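PDB 6C72: particle-associated glycoside hydrolase from Acinetobacter phage Fri1, which probably acts as the phage's tailspike depolymerase, cleaving the capsular polysaccharide of Acinetobacter baumannii as a glycosidase during entry into the host. Local coordinates for residues 367-372 / 391-396; 335-340 / 362-367; 384-389 / 413-418; 395-400 / 420-425; 441-446 / 460-465. All blocks are in the same frame, centred on the assembly; numbering follows the deposited sequence. Where two conformers were deposited one is given.

Contact 1. Residues 367-372 / 391-396. With ZN (zinc ion), chain N.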
# COMPACT_ATOMS: atom_id res chain seq x y z
N ASN A 367 4.37 20.84 15.43
CA ASN A 367 4.68 19.84 16.43
C ASN A 367 5.39 18.62 15.84
O ASN A 367 5.30 17.53 16.40
CB ASN A 367 3.40 19.42 17.16
CG ASN A 367 2.86 20.52 18.08
OD1 ASN A 367 3.63 21.26 18.70
ND2 ASN A 367 1.53 20.62 18.19
N GLY A 368 6.08 18.81 14.71
CA GLY A 368 6.82 17.73 14.07
C GLY A 368 6.00 16.89 13.11
O GLY A 368 4.83 16.62 13.36
N TRP A 369 6.62 16.44 12.01
CA TRP A 369 5.97 15.63 11.00
C TRP A 369 6.29 14.16 11.29
O TRP A 369 7.42 13.72 11.09
CB TRP A 369 6.43 16.05 9.60
CG TRP A 369 5.76 15.35 8.43
CD1 TRP A 369 4.90 14.28 8.47
CD2 TRP A 369 5.90 15.69 7.04
NE1 TRP A 369 4.50 13.95 7.20
CE2 TRP A 369 5.10 14.79 6.31
CE3 TRP A 369 6.63 16.66 6.35
CZ2 TRP A 369 5.02 14.83 4.91
CZ3 TRP A 369 6.55 16.71 4.97
CH2 TRP A 369 5.74 15.80 4.26
N LYS A 370 5.30 13.42 11.78
CA LYS A 370 5.46 12.02 12.13
C LYS A 370 5.08 11.14 10.93
O LYS A 370 4.05 11.38 10.28
CB LYS A 370 4.61 11.65 13.36
CG LYS A 370 4.71 10.16 13.77
CD LYS A 370 4.11 9.82 15.18
CE LYS A 370 2.58 10.00 15.22
NZ LYS A 370 1.92 9.54 16.49
N ASP A 371 5.93 10.16 10.63
CA ASP A 371 5.73 9.17 9.57
C ASP A 371 5.55 9.83 8.19
O ASP A 371 4.59 9.56 7.47
CB ASP A 371 4.56 8.24 9.88
CG ASP A 371 4.65 6.92 9.12
OD1 ASP A 371 5.78 6.51 8.73
OD2 ASP A 371 3.59 6.31 8.85
N CYS A 372 6.52 10.65 7.82
CA CYS A 372 6.59 11.21 6.47
C CYS A 372 7.05 10.15 5.46
O CYS A 372 8.09 9.51 5.66
CB CYS A 372 7.55 12.40 6.48
SG CYS A 372 8.15 12.94 4.89
N TYR A 391 11.22 23.62 12.51
CA TYR A 391 10.31 22.52 12.27
C TYR A 391 11.09 21.25 11.97
O TYR A 391 12.17 21.30 11.37
CB TYR A 391 9.37 22.85 11.12
CG TYR A 391 8.24 23.78 11.49
CD1 TYR A 391 8.18 24.37 12.75
CD2 TYR A 391 7.24 24.07 10.59
CE1 TYR A 391 7.14 25.22 13.10
CE2 TYR A 391 6.20 24.91 10.92
CZ TYR A 391 6.15 25.49 12.17
OH TYR A 391 5.12 26.33 12.46
N VAL A 392 10.57 20.12 12.42
CA VAL A 392 11.30 18.87 12.37
C VAL A 392 10.45 17.83 11.66
O VAL A 392 9.22 17.83 11.80
CB VAL A 392 11.68 18.38 13.79
CG1 VAL A 392 12.60 17.14 13.73
CG2 VAL A 392 12.34 19.50 14.58
N ILE A 393 11.10 16.97 10.89
CA ILE A 393 10.48 15.74 10.43
C ILE A 393 10.87 14.67 11.45
O ILE A 393 12.01 14.20 11.46
CB ILE A 393 10.93 15.35 9.02
CG1 ILE A 393 10.67 16.50 8.05
CG2 ILE A 393 10.20 14.09 8.57
CD1 ILE A 393 11.17 16.23 6.63
N THR A 394 9.90 14.29 12.28
CA THR A 394 10.18 13.43 13.41
C THR A 394 10.57 12.03 12.98
O THR A 394 11.50 11.45 13.54
CB THR A 394 8.94 13.40 14.29
OG1 THR A 394 8.68 14.72 14.74
CG2 THR A 394 9.15 12.50 15.48
N SER A 395 9.86 11.48 12.01
CA SER A 395 10.16 10.13 11.57
C SER A 395 9.65 9.95 10.15
O SER A 395 8.82 10.73 9.66
CB SER A 395 9.52 9.08 12.48
OG SER A 395 8.12 9.24 12.48
N GLY A 396 10.11 8.89 9.52
CA GLY A 396 9.59 8.52 8.23
C GLY A 396 10.60 7.74 7.42
O GLY A 396 11.67 7.35 7.90
ZN ZN N . 3.72 3.99 8.34
O HOH W 1 5.75 3.82 7.58
O HOH W 2 3.17 5.06 6.80
O HOH W 3 1.78 4.61 8.43
O HOH W 4 3.83 2.18 7.33
O HOH W 5 4.47 2.44 10.13

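Contact 2. Residues 335-340 / 362-367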
# COMPACT_ATOMS: atom_id res chain seq x y z
N LEU A 335 3.00 21.80 0.64
CA LEU A 335 3.03 21.94 2.09
C LEU A 335 2.22 20.83 2.75
O LEU A 335 1.13 20.49 2.30
CB LEU A 335 2.46 23.29 2.54
CG LEU A 335 3.09 24.60 2.07
CD1 LEU A 335 2.55 24.96 0.69
CD2 LEU A 335 2.84 25.72 3.07
N VAL A 336 2.77 20.28 3.82
CA VAL A 336 2.04 19.36 4.68
C VAL A 336 2.00 19.97 6.08
O VAL A 336 3.05 20.18 6.70
CB VAL A 336 2.68 17.96 4.71
CG1 VAL A 336 1.95 17.07 5.73
CG2 VAL A 336 2.65 17.35 3.33
N LYS A 337 0.81 20.27 6.57
CA LYS A 337 0.65 20.82 7.91
C LYS A 337 -0.21 19.88 8.74
O LYS A 337 -1.43 19.81 8.53
CB LYS A 337 0.04 22.22 7.87
CG LYS A 337 -0.20 22.79 9.25
CD LYS A 337 -0.90 24.13 9.19
CE LYS A 337 -1.17 24.64 10.59
NZ LYS A 337 -2.06 25.84 10.58
N GLU A 338 0.41 19.18 9.67
CA GLU A 338 -0.32 18.39 10.64
C GLU A 338 -0.92 19.34 11.68
O GLU A 338 -0.22 20.21 12.21
CB GLU A 338 0.60 17.35 11.30
CG GLU A 338 -0.11 16.35 12.22
CD GLU A 338 -0.40 16.94 13.58
OE1 GLU A 338 0.45 17.72 14.07
OE2 GLU A 338 -1.50 16.67 14.14
N GLN A 339 -2.21 19.18 11.96
CA GLN A 339 -2.85 19.98 13.00
C GLN A 339 -4.02 19.20 13.59
O GLN A 339 -4.98 18.91 12.88
CB GLN A 339 -3.36 21.31 12.45
CG GLN A 339 -4.23 22.10 13.45
CD GLN A 339 -4.73 23.42 12.85
OE1 GLN A 339 -3.94 24.29 12.49
NE2 GLN A 339 -6.05 23.56 12.75
N ASN A 340 -3.92 18.87 14.89
CA ASN A 340 -5.03 18.26 15.62
C ASN A 340 -5.51 16.96 14.97
O ASN A 340 -6.70 16.63 15.02
CB ASN A 340 -6.21 19.25 15.77
CG ASN A 340 -5.82 20.53 16.54
OD1 ASN A 340 -4.99 20.51 17.45
ND2 ASN A 340 -6.45 21.64 16.20
N ARG A 362 7.52 21.00 1.51
CA ARG A 362 7.70 21.86 2.67
C ARG A 362 7.04 21.25 3.90
O ARG A 362 5.81 21.07 3.95
CB ARG A 362 7.13 23.26 2.43
CG ARG A 362 7.02 24.09 3.72
CD ARG A 362 6.72 25.56 3.46
NE ARG A 362 6.28 26.22 4.68
CZ ARG A 362 5.83 27.47 4.75
NH1 ARG A 362 5.75 28.22 3.66
NH2 ARG A 362 5.44 27.98 5.92
N ASN A 363 7.84 20.98 4.93
CA ASN A 363 7.34 20.54 6.22
C ASN A 363 6.76 21.75 6.95
O ASN A 363 7.50 22.67 7.32
CB ASN A 363 8.46 19.87 7.00
CG ASN A 363 8.09 19.61 8.45
OD1 ASN A 363 6.91 19.55 8.81
ND2 ASN A 363 9.11 19.45 9.31
N ASN A 364 5.46 21.77 7.15
CA ASN A 364 4.84 22.87 7.88
C ASN A 364 4.20 22.40 9.19
O ASN A 364 3.20 22.97 9.64
CB ASN A 364 3.81 23.57 7.01
CG ASN A 364 3.60 25.01 7.42
OD1 ASN A 364 4.49 25.64 8.00
ND2 ASN A 364 2.42 25.54 7.13
N CYS A 365 4.78 21.38 9.82
CA CYS A 365 4.24 20.79 11.04
C CYS A 365 4.91 21.43 12.25
O CYS A 365 6.09 21.21 12.51
CB CYS A 365 4.46 19.28 11.03
SG CYS A 365 3.70 18.44 9.61
N ALA A 366 4.14 22.22 13.01
CA ALA A 366 4.69 22.91 14.17
C ALA A 366 5.09 21.94 15.29
O ALA A 366 6.04 22.21 16.03
CB ALA A 366 3.68 23.93 14.71
N ASN A 367 4.37 20.84 15.43
CA ASN A 367 4.68 19.84 16.43
C ASN A 367 5.39 18.62 15.84
O ASN A 367 5.30 17.53 16.40
CB ASN A 367 3.40 19.42 17.16
CG ASN A 367 2.86 20.52 18.08
OD1 ASN A 367 3.63 21.26 18.70
ND2 ASN A 367 1.53 20.62 18.19
O HOH W 6 1.26 22.43 12.78
O HOH W 7 2.66 18.94 13.77
O HOH W 8 -1.10 18.75 16.86

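Contact 3. Residues 384-389 / 413-418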
# COMPACT_ATOMS: atom_id res chain seq x y z
N PHE A 384 13.31 18.84 0.10
CA PHE A 384 12.60 19.48 1.21
C PHE A 384 13.07 20.92 1.36
O PHE A 384 14.27 21.18 1.36
CB PHE A 384 12.84 18.75 2.53
CG PHE A 384 12.26 17.38 2.57
CD1 PHE A 384 10.94 17.18 2.92
CD2 PHE A 384 13.04 16.29 2.21
CE1 PHE A 384 10.39 15.91 2.95
CE2 PHE A 384 12.51 15.02 2.22
CZ PHE A 384 11.18 14.83 2.59
N SER A 385 12.12 21.83 1.52
CA SER A 385 12.43 23.23 1.80
C SER A 385 11.54 23.66 2.96
O SER A 385 10.34 23.90 2.79
CB SER A 385 12.21 24.10 0.56
OG SER A 385 12.72 25.40 0.75
N THR A 386 12.12 23.74 4.15
CA THR A 386 11.39 24.10 5.36
C THR A 386 11.51 25.61 5.57
O THR A 386 12.58 26.10 5.95
CB THR A 386 11.92 23.33 6.56
OG1 THR A 386 11.82 21.93 6.30
CG2 THR A 386 11.12 23.64 7.81
N THR A 387 10.41 26.33 5.39
CA THR A 387 10.47 27.77 5.57
C THR A 387 10.64 28.13 7.05
O THR A 387 11.47 28.97 7.40
CB THR A 387 9.20 28.42 5.01
OG1 THR A 387 8.97 27.95 3.68
CG2 THR A 387 9.32 29.93 4.97
N THR A 388 9.90 27.46 7.93
CA THR A 388 9.88 27.81 9.35
C THR A 388 11.07 27.15 10.04
O THR A 388 11.14 25.92 10.15
CB THR A 388 8.57 27.39 9.99
OG1 THR A 388 7.47 27.84 9.19
CG2 THR A 388 8.46 27.99 11.39
N THR A 389 12.00 27.98 10.50
CA THR A 389 13.18 27.48 11.19
C THR A 389 12.80 26.77 12.49
O THR A 389 12.16 27.35 13.37
CB THR A 389 14.13 28.64 11.48
OG1 THR A 389 14.51 29.27 10.25
CG2 THR A 389 15.39 28.16 12.25
N TYR A 413 16.69 22.42 2.44
CA TYR A 413 16.98 23.74 2.95
C TYR A 413 16.34 23.86 4.33
O TYR A 413 15.16 23.55 4.49
CB TYR A 413 16.45 24.82 2.00
CG TYR A 413 16.31 26.18 2.66
CD1 TYR A 413 17.43 26.96 2.95
CD2 TYR A 413 15.06 26.66 3.02
CE1 TYR A 413 17.30 28.19 3.57
CE2 TYR A 413 14.91 27.89 3.64
CZ TYR A 413 16.03 28.65 3.91
OH TYR A 413 15.88 29.87 4.52
N ASN A 414 17.14 24.26 5.33
CA ASN A 414 16.60 24.65 6.64
C ASN A 414 15.76 23.53 7.26
O ASN A 414 14.78 23.80 7.95
CB ASN A 414 15.79 25.94 6.51
CG ASN A 414 15.55 26.63 7.84
OD1 ASN A 414 16.39 26.59 8.74
ND2 ASN A 414 14.39 27.28 7.97
N THR A 415 16.13 22.28 7.01
CA THR A 415 15.34 21.13 7.44
C THR A 415 16.03 20.40 8.59
O THR A 415 17.27 20.35 8.66
CB THR A 415 15.09 20.20 6.25
OG1 THR A 415 14.41 20.94 5.24
CG2 THR A 415 14.24 19.02 6.64
N LEU A 416 15.23 19.87 9.52
CA LEU A 416 15.72 19.09 10.66
C LEU A 416 14.96 17.78 10.72
O LEU A 416 13.74 17.75 10.51
CB LEU A 416 15.53 19.84 11.97
CG LEU A 416 16.13 21.24 12.12
CD1 LEU A 416 15.48 21.96 13.29
CD2 LEU A 416 17.65 21.15 12.30
N VAL A 417 15.68 16.68 10.96
CA VAL A 417 15.06 15.37 11.10
C VAL A 417 15.62 14.71 12.35
O VAL A 417 16.50 15.25 13.02
CB VAL A 417 15.25 14.47 9.85
CG1 VAL A 417 14.83 15.20 8.57
CG2 VAL A 417 16.69 13.94 9.74
N THR A 418 15.12 13.52 12.65
CA THR A 418 15.71 12.70 13.70
C THR A 418 16.19 11.39 13.09
O THR A 418 16.04 11.15 11.88
CB THR A 418 14.71 12.45 14.84
OG1 THR A 418 13.86 11.35 14.50
CG2 THR A 418 13.86 13.67 15.09
O HOH W 9 11.94 20.22 8.89
O HOH W 10 17.02 29.40 9.68

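Contact 4. Residues 395-400 / 420-425. With ZN (zinc ion), chain I.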
# COMPACT_ATOMS: atom_id res chain seq x y z
N SER A 395 9.86 11.48 12.01
CA SER A 395 10.16 10.13 11.57
C SER A 395 9.65 9.95 10.15
O SER A 395 8.82 10.73 9.66
CB SER A 395 9.52 9.08 12.48
OG SER A 395 8.12 9.24 12.48
N GLY A 396 10.11 8.89 9.52
CA GLY A 396 9.59 8.52 8.23
C GLY A 396 10.60 7.74 7.42
O GLY A 396 11.67 7.35 7.90
N ARG A 397 10.22 7.52 6.16
CA ARG A 397 10.96 6.72 5.20
C ARG A 397 11.02 7.50 3.90
O ARG A 397 9.98 7.86 3.33
CB ARG A 397 10.29 5.36 5.00
CG ARG A 397 10.17 4.58 6.28
CD ARG A 397 9.44 3.27 6.08
NE ARG A 397 10.13 2.42 5.11
CZ ARG A 397 11.12 1.57 5.41
NH1 ARG A 397 11.56 1.46 6.66
NH2 ARG A 397 11.67 0.83 4.45
N PHE A 398 12.24 7.81 3.46
CA PHE A 398 12.55 8.47 2.20
C PHE A 398 13.29 7.44 1.35
O PHE A 398 14.51 7.32 1.42
CB PHE A 398 13.38 9.72 2.46
CG PHE A 398 13.57 10.60 1.26
CD1 PHE A 398 12.66 11.59 0.97
CD2 PHE A 398 14.69 10.46 0.45
CE1 PHE A 398 12.85 12.42 -0.14
CE2 PHE A 398 14.87 11.29 -0.65
CZ PHE A 398 13.95 12.27 -0.94
N THR A 399 12.53 6.69 0.55
CA THR A 399 13.05 5.49 -0.09
C THR A 399 12.91 5.55 -1.61
O THR A 399 11.91 6.05 -2.15
CB THR A 399 12.32 4.24 0.42
OG1 THR A 399 10.90 4.47 0.38
CG2 THR A 399 12.75 3.88 1.86
N ASN A 400 13.95 5.05 -2.29
CA ASN A 400 13.89 4.81 -3.73
C ASN A 400 13.53 6.06 -4.51
O ASN A 400 12.84 5.99 -5.52
CB ASN A 400 12.90 3.69 -4.05
CG ASN A 400 13.28 2.39 -3.38
OD1 ASN A 400 12.49 1.82 -2.60
ND2 ASN A 400 14.49 1.90 -3.66
N ASP A 420 14.92 8.60 13.35
CA ASP A 420 13.81 7.78 12.89
C ASP A 420 13.33 8.20 11.50
O ASP A 420 12.30 7.71 11.05
CB ASP A 420 12.68 7.82 13.92
CG ASP A 420 13.10 7.21 15.24
OD1 ASP A 420 13.73 6.12 15.23
OD2 ASP A 420 12.84 7.83 16.31
N PHE A 421 14.06 9.09 10.84
CA PHE A 421 13.87 9.42 9.43
C PHE A 421 14.89 8.62 8.62
O PHE A 421 16.09 8.88 8.69
CB PHE A 421 14.03 10.93 9.21
CG PHE A 421 13.65 11.40 7.83
CD1 PHE A 421 12.32 11.47 7.43
CD2 PHE A 421 14.62 11.82 6.93
CE1 PHE A 421 11.96 11.93 6.16
CE2 PHE A 421 14.26 12.27 5.66
CZ PHE A 421 12.93 12.33 5.28
N LEU A 422 14.41 7.63 7.86
CA LEU A 422 15.27 6.69 7.16
C LEU A 422 15.44 7.09 5.70
O LEU A 422 14.45 7.27 4.98
CB LEU A 422 14.71 5.26 7.25
CG LEU A 422 15.48 4.18 6.48
CD1 LEU A 422 16.93 4.11 6.96
CD2 LEU A 422 14.82 2.83 6.65
N ILE A 423 16.69 7.20 5.27
CA ILE A 423 17.06 7.58 3.91
C ILE A 423 17.77 6.38 3.28
O ILE A 423 18.90 6.04 3.66
CB ILE A 423 17.95 8.83 3.90
CG1 ILE A 423 17.18 10.01 4.51
CG2 ILE A 423 18.49 9.13 2.49
CD1 ILE A 423 17.96 11.28 4.61
N GLU A 424 17.10 5.73 2.33
CA GLU A 424 17.50 4.41 1.87
C GLU A 424 17.08 4.19 0.42
O GLU A 424 15.97 4.56 0.03
CB GLU A 424 16.88 3.34 2.77
CG GLU A 424 16.97 1.93 2.25
CD GLU A 424 16.34 0.93 3.22
OE1 GLU A 424 15.09 0.87 3.28
OE2 GLU A 424 17.11 0.23 3.94
N GLY A 425 17.95 3.56 -0.36
CA GLY A 425 17.63 3.18 -1.72
C GLY A 425 17.53 4.31 -2.72
O GLY A 425 17.01 4.09 -3.82
ZN ZN I . 15.43 -1.36 4.17
O HOH W 11 13.95 -0.60 5.70
O HOH W 12 17.27 -2.68 5.16

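Contact 5. Residues 441-446 / 460-465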
# COMPACT_ATOMS: atom_id res chain seq x y z
N GLN A 441 21.87 13.58 11.36
CA GLN A 441 20.67 13.25 12.11
C GLN A 441 19.97 12.01 11.61
O GLN A 441 19.56 11.16 12.40
CB GLN A 441 19.68 14.41 12.07
CG GLN A 441 20.16 15.68 12.72
CD GLN A 441 19.17 16.80 12.50
OE1 GLN A 441 18.48 16.84 11.47
NE2 GLN A 441 19.09 17.72 13.45
N ALA A 442 19.78 11.90 10.29
CA ALA A 442 18.96 10.84 9.75
C ALA A 442 19.68 9.50 9.79
O ALA A 442 20.91 9.42 9.91
CB ALA A 442 18.56 11.15 8.30
N SER A 443 18.90 8.43 9.68
CA SER A 443 19.44 7.12 9.41
C SER A 443 19.61 6.96 7.91
O SER A 443 18.70 7.28 7.14
CB SER A 443 18.55 6.02 9.98
OG SER A 443 18.68 5.95 11.38
N PHE A 444 20.78 6.47 7.50
CA PHE A 444 21.10 6.21 6.11
C PHE A 444 21.35 4.72 5.93
O PHE A 444 22.19 4.14 6.64
CB PHE A 444 22.36 6.98 5.68
CG PHE A 444 22.18 8.46 5.58
CD1 PHE A 444 22.27 9.27 6.71
CD2 PHE A 444 21.95 9.06 4.35
CE1 PHE A 444 22.10 10.65 6.61
CE2 PHE A 444 21.78 10.43 4.24
CZ PHE A 444 21.86 11.23 5.36
N GLY A 445 20.63 4.11 5.01
CA GLY A 445 20.95 2.77 4.53
C GLY A 445 21.83 2.83 3.29
O GLY A 445 22.62 3.76 3.10
N VAL A 446 21.70 1.82 2.44
CA VAL A 446 22.33 1.88 1.14
C VAL A 446 21.66 2.97 0.31
O VAL A 446 20.43 3.06 0.27
CB VAL A 446 22.23 0.52 0.42
CG1 VAL A 446 22.71 0.65 -1.02
CG2 VAL A 446 23.03 -0.53 1.16
N ASP A 460 23.21 3.88 11.29
CA ASP A 460 21.94 3.66 11.98
C ASP A 460 21.82 4.61 13.16
O ASP A 460 22.70 4.66 14.03
CB ASP A 460 21.82 2.21 12.44
CG ASP A 460 20.41 1.87 12.94
OD1 ASP A 460 19.46 2.66 12.68
OD2 ASP A 460 20.28 0.80 13.60
N ARG A 461 20.74 5.40 13.18
CA ARG A 461 20.43 6.32 14.27
C ARG A 461 19.00 6.13 14.76
O ARG A 461 18.43 7.03 15.41
CB ARG A 461 20.68 7.77 13.82
CG ARG A 461 22.10 8.00 13.24
CD ARG A 461 22.41 9.47 13.01
NE ARG A 461 23.81 9.70 12.65
CZ ARG A 461 24.22 10.17 11.47
NH1 ARG A 461 23.33 10.47 10.53
NH2 ARG A 461 25.51 10.36 11.23
N ARG A 462 18.39 5.00 14.45
CA ARG A 462 17.00 4.78 14.83
C ARG A 462 16.89 4.50 16.32
O ARG A 462 17.77 3.91 16.95
CB ARG A 462 16.41 3.62 14.03
CG ARG A 462 16.24 3.90 12.53
CD ARG A 462 15.94 2.60 11.79
NE ARG A 462 17.06 1.69 11.94
CZ ARG A 462 16.96 0.36 11.89
NH1 ARG A 462 15.77 -0.21 11.70
NH2 ARG A 462 18.05 -0.39 12.06
N THR A 463 15.75 4.90 16.89
CA THR A 463 15.52 4.73 18.32
C THR A 463 15.39 3.25 18.69
O THR A 463 15.85 2.84 19.75
CB THR A 463 14.28 5.51 18.74
OG1 THR A 463 14.47 6.91 18.47
CG2 THR A 463 14.01 5.35 20.22
N ILE A 464 14.77 2.45 17.83
CA ILE A 464 14.52 1.05 18.15
C ILE A 464 15.83 0.31 18.41
O ILE A 464 15.87 -0.65 19.19
CB ILE A 464 13.70 0.38 17.02
CG1 ILE A 464 13.31 -1.04 17.40
CG2 ILE A 464 14.47 0.36 15.71
CD1 ILE A 464 12.34 -1.09 18.50
N THR A 465 16.92 0.75 17.79
CA THR A 465 18.21 0.11 17.92
C THR A 465 19.17 0.88 18.81
O THR A 465 20.37 0.55 18.85
CB THR A 465 18.84 -0.06 16.54
OG1 THR A 465 18.81 1.21 15.87
CG2 THR A 465 18.10 -1.10 15.71

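Contact 1. Residues 367-372 / 391-396
Trp369 carries most of the backbone bonding. Its N donates to Val392 O at 3.0 Å (N-H...O angle 158°). Its O takes the N-H of Thr394 at 2.8 Å, a bent bond (130°) whose donor stands above the carbonyl plane, and a weak bond from Ser395 N falls on the same oxygen. Farther on, Cys372 N is bonded to Ser395 O at 2.9 Å. Ser395 also supplies the polar side-chain link: chi1 of 60° holds OG between its own N and carbonyl carbon, where it accepts from Asp371 N at 3.0 Å. The two runs lie on adjacent coils of a parallel beta-helix, the fold of many phage tailspikes: Cys372 and Gly396 form a parallel bridge, and the chain turns a corner at Ser395 onto another face. Apolar contact is modest, with Ile393 CG2 resting 3.8 Å from Cys372 CB, while that CB lies over one face of the Trp369 ring, toward its rim. On the metal side, Asp371 OD2 binds a zinc ion at 2.4 Å; five waters complete the shell, one of which donates to Asp371 OD1. Lys370 NZ is bonded to Thr343 O and to Gly425 O of the second subunit.

Contact 2. Residues 335-340 / 362-367
Leu335 CD2 lies over one face of the Arg362 guanidinium, displaced toward the rim and 3.8 Å from NE. The two side chains run side by side and point the same way, Arg362 being stretched from CG to NE. Of its other nitrogens, NH2 donates to Asn364 OD1 at 3.3 Å; this oxygen sits 24° out of the guanidinium plane, and the donor in turn stands above the plane of the amide carbonyl. NH1 is engaged outside the contact, in a salt bridge with Glu331.

Backbone bonds join the ends of the two strands: Val336 N to Arg362 O at 3.1 Å, then Asn364 N to Val336 O at 2.9 Å. Beyond them a thiol replaces the next carbonyl. Cys365 SG accepts the N-H of Glu338 at 3.4 Å with an angle of 160°, because chi1 of -58° swings SG to the side of its own N and in among the Val336 and Glu338 backbones. Glu338 CB touches the same sulfur at 3.7 Å. The aliphatic start of Lys337 packs on Asn364, CG being 3.4 Å from Asn364 O, while NZ is held by Gln339 OE1 and Pro304 O. Asn363 OD1 accepts from Cys365 N at 3.0 Å, an Asx turn that bends the chain, and as the backbones diverge a water spans Glu338 O and Ala366 N.

Leu335-Arg362 and Val336-Asn363 are parallel bridges in register, as expected where strands 333-336 and 360-363 stack on successive coils of a parallel beta-helix and run out into its turns.

Contact 3. Residues 384-389 / 413-418
Asn414, Tyr413 and Thr386 carry this contact. Asn414 points across, and chi1 of -163° sets its CG anti to the backbone N, from where ND2 reaches two acceptors of the facing loop: Thr386 O at 3.0 Å and Thr389 OG1, also at 3.0 Å. Both lie somewhat out of the amide plane, by 20° and 17°. A water joins Asn414 OD1 to Thr389 OG1, so both ends of the amide are tied to one threonine.

Tyr413 contributes through both its backbone and its ring. Its N donates to Phe384 O at 2.9 Å, and its O is gripped from opposite faces of the carbonyl plane, by Thr386 N at 3.1 Å and by Thr415 OG1 at 2.8 Å. The ring has Asn414 CB over the centre of one face, and Ser385 OG approaches its CD2 to 3.5 Å.

Thr386 meets Thr415 at about a right angle, with their OG1 atoms 3.0 Å apart, and its CB leans on Asn414 O. Ser385 and Tyr413 form a parallel bridge continuing the stack of beta-helix coils, with Ser385 also backbone-bonded to Ile361 on the preceding coil. No apolar pair is prominent; backbone and amide hydrogen bonds probably fix the segments' relative orientation.

Contact 4. Residues 395-400 / 420-425
Phe398 N and Leu422 O make the shortest bond here, 2.7 Å with an N-H...O angle of 174°, the donor lying nearly along the C=O axis. It sits mid-way in an unbroken parallel register: Gly396 N to Asp420 O and Leu422 N to Gly396 O before it, Glu424 N to Phe398 O and Asn400 N to Glu424 O after it. The axes of strands 396-399 and 422-424 approach to 4.8 Å at 16°, so these lie on adjacent coils of the beta-helix.

The two faces differ in character. On the inner one Phe398 CB rests 3.9 Å from Phe421 CZ and also nears Ile423 CG1, and the Phe398 ring meets Phe411 edge-to-face. On the other face Arg397, Leu422 and Glu424 run side by side. Arg397 NH1 touches Leu422 CD2 at 3.5 Å. Glu424, extended beyond CG, holds a zinc ion with both oxygens, OE1 at 2.4 Å and OE2 at 2.3 Å. Thr399, beside it, is hydrogen-bonded through OG1 to Asp375. At the strand ends Gly425 O receives Lys370 NZ of the third subunit, bringing another chain to this edge.

One water coordinates the zinc at 2.3 Å and accepts from Arg397 NH2 at 3.0 Å in the guanidinium plane. Arg397 is thus a second-shell residue, consistent with orienting this first-shell water, and the zinc ion, with the guanidinium nearby, would probably offset the negative charge of the Glu424 carboxylate.

Contact 5. Residues 441-446 / 460-465
Near the C-terminal end of the beta-helix, the loop 460-465 closes on strand 443-444 through Ser443 and Arg461. Ser443 OG accepts from Arg461 N at 2.8 Å (N-H...O angle 153°) and is also hydrogen-bonded to Gly419 O, so a buried hydroxyl links three pieces of chain. Arg462 CG comes to 3.4 Å from the same oxygen.

Arg461 reaches the residues just before the strand. Its side chain, extended from CG to NE, brings NH1 to Ala442 O at 2.7 Å, in the carbonyl plane, with Ala439 O as a second acceptor; CD passes 3.4 Å from Gln441 O. The guanidinium and the Phe444 ring stand almost perpendicular, 89° apart. NH1 lies near the plane of that ring at its edge, 4.1 Å from CE1, an approach quite unlike a cation-pi stack.

Within the loop, Asp460 organises the turn. Its OD1 accepts Arg462 N at 3.1 Å, an Asx turn, and Arg462 NE at 2.7 Å, the two donors coming from opposite faces of the carboxylate; Arg462 NH2 takes OD2 at 3.0 Å. Tyr468 OH of the third subunit also bonds to OD2.

The negative charge of Asp460 is thus paired with Arg462 inside the loop, while one of its oxygens also reaches a neighbouring subunit.

In the fold
Following the chain, contact 2 closes first, joining the coil ending at strand 333-336 to the next at 360-363. Contact 1 opens just after it, sharing Asn367, and ties 367-372 to the following coil at 391-396. Contact 3 starts before contact 1 has closed and ends at 413-418, so the two cross; strands 392-394 and 416-418 pair between them. Contact 4 begins on Ser395 and Gly396, where contact 1 ends, and crosses contact 3 in turn. Contact 5 follows separately, but strand 443-444 pairs with strand 422-429 of contact 4. Together they tie successive coils to one another up to the C-terminal end of the beta-helix, with contacts 1, 4 and 5 reaching neighbouring subunits.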